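Local structure of oxaloacetate acetyl hydrolase (Cryphonectria parasitica, 3LYE) at residues G116-A120 against D162-I166. The protein is a fungal enzyme of the phosphoenolpyruvate phosphomutase family, built on a TIM-barrel fold and modelled with bound calcium ions. Numbering follows the deposited sequence.
Sequences GVAGA and DFVLI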
loop_
_atom_site.group_PDB
_atom_site.type_symbol
_atom_site.label_atom_id
_atom_site.label_comp_id
_atom_site.label_asym_id
_atom_site.label_seq_id
_atom_site.Cartn_x
_atom_site.Cartn_y
_atom_site.Cartn_z
ATOM N N GLY A 116 -16.361 4.683 1.689
ATOM C CA GLY A 116 -17.269 5.154 2.718
ATOM C C GLY A 116 -17.070 6.570 3.190
ATOM O O GLY A 116 -17.650 6.951 4.196
ATOM N N VAL A 117 -16.280 7.348 2.463
ATOM C CA VAL A 117 -16.063 8.723 2.859
ATOM C C VAL A 117 -17.356 9.509 2.577
ATOM O O VAL A 117 -18.030 9.302 1.589
ATOM C CB VAL A 117 -14.871 9.306 2.111
ATOM C CG1 VAL A 117 -14.664 10.763 2.463
ATOM C CG2 VAL A 117 -13.609 8.496 2.381
ATOM N N ALA A 118 -17.716 10.369 3.522
ATOM C CA ALA A 118 -18.957 11.139 3.435
ATOM C C ALA A 118 -18.938 12.352 2.553
ATOM O O ALA A 118 -19.959 12.719 1.939
ATOM C CB ALA A 118 -19.442 11.522 4.822
ATOM N N GLY A 119 -17.810 13.010 2.481
ATOM C CA GLY A 119 -17.664 14.196 1.679
ATOM C C GLY A 119 -16.199 14.600 1.606
ATOM O O GLY A 119 -15.348 14.020 2.292
ATOM N N ALA A 120 -15.904 15.590 0.783
ATOM C CA ALA A 120 -14.544 16.068 0.618
ATOM C C ALA A 120 -14.501 17.441 0.021
ATOM O O ALA A 120 -15.433 17.851 -0.662
ATOM C CB ALA A 120 -13.777 15.119 -0.337
ATOM N N ASP A 162 -24.692 10.025 -2.177
ATOM C CA ASP A 162 -25.074 11.197 -1.419
ATOM C C ASP A 162 -23.838 12.019 -1.013
ATOM O O ASP A 162 -23.968 12.998 -0.307
ATOM C CB ASP A 162 -25.812 10.804 -0.154
ATOM C CG ASP A 162 -27.284 10.575 -0.378
ATOM O OD1 ASP A 162 -27.912 10.058 0.537
ATOM O OD2 ASP A 162 -27.817 10.928 -1.434
ATOM N N PHE A 163 -22.664 11.607 -1.493
ATOM C CA PHE A 163 -21.376 12.278 -1.200
ATOM C C PHE A 163 -21.540 13.802 -1.217
ATOM O O PHE A 163 -22.051 14.351 -2.180
ATOM C CB PHE A 163 -20.355 11.843 -2.257
ATOM C CG PHE A 163 -18.915 12.184 -1.946
ATOM C CD1 PHE A 163 -18.275 13.199 -2.647
ATOM C CD2 PHE A 163 -18.190 11.456 -1.033
ATOM C CE1 PHE A 163 -16.952 13.488 -2.428
ATOM C CE2 PHE A 163 -16.856 11.736 -0.842
ATOM C CZ PHE A 163 -16.253 12.726 -1.549
ATOM N N VAL A 164 -20.965 14.454 -0.208
ATOM C CA VAL A 164 -21.050 15.905 -0.096
ATOM C C VAL A 164 -19.771 16.537 -0.629
ATOM O O VAL A 164 -18.693 16.403 -0.018
ATOM C CB VAL A 164 -21.286 16.283 1.365
ATOM C CG1 VAL A 164 -21.247 17.797 1.571
ATOM C CG2 VAL A 164 -22.605 15.685 1.837
ATOM N N LEU A 165 -19.891 17.201 -1.776
ATOM C CA LEU A 165 -18.766 17.838 -2.393
ATOM C C LEU A 165 -18.679 19.281 -1.952
ATOM O O LEU A 165 -19.619 20.058 -2.154
ATOM C CB LEU A 165 -18.862 17.756 -3.924
ATOM C CG LEU A 165 -17.629 18.395 -4.616
ATOM C CD1 LEU A 165 -16.353 17.525 -4.421
ATOM C CD2 LEU A 165 -17.923 18.618 -6.074
ATOM N N ILE A 166 -17.561 19.633 -1.338
ATOM C CA ILE A 166 -17.289 20.967 -0.863
ATOM C C ILE A 166 -16.326 21.622 -1.811
ATOM O O ILE A 166 -15.221 21.126 -2.065
ATOM C CB ILE A 166 -16.670 20.935 0.555
ATOM C CG1 ILE A 166 -17.617 20.274 1.554
ATOM C CG2 ILE A 166 -16.237 22.353 1.006
ATOM C CD1 ILE A 166 -16.893 19.302 2.522
#
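Phe163 lays its ring against residues 117-120, and the tight part of the contact is gathered round it. Gly119 CA sits over one ring face in a CH-pi contact, 3.8 Å from the centroid of the Phe163 ring and 20° off the normal. Val117 O meets the ring at its edge, in plane, 3.4 Å from Phe163 CD2. The far end of the ring reaches Ala120, whose CB is 3.7 Å from Phe163 CZ, while Val117 CG1 runs alongside more loosely, 4.1 Å from Phe163 CE2. With CG anti to the backbone N (chi1 -167°), the ring is carried across to the neighbouring chain at Gly119, where Tyr112 and Ile113 of helix 102-114 also touch it. Three backbone hydrogen bonds join the two segments: Val164 N to Ala118 O (2.9 Å), Ala120 N to Val164 O (3.0 Å) and Ile166 N to Ala120 O (2.9 Å). Gly119 pairs with Val164 and Ala120 with Leu165, the parallel register of adjacent strands in a TIM barrel; strands 91-94 and 194-197 continue the sheet beyond them. Leu165 points to the same sheet face as Ala120 but adds little to the contact with 116-120, its CD1 3.9 Å from Ala120 O, and packs on helix 142-158. On the other face Val164 leans on Leu16 and Arg17 of helix 12-22. Contact thins toward the partly exposed ends: Gly116, which closes helix 102-114 in a Schellman motif, touches nothing of 162-166, and the Asp162 carboxylate leads away from 116-120.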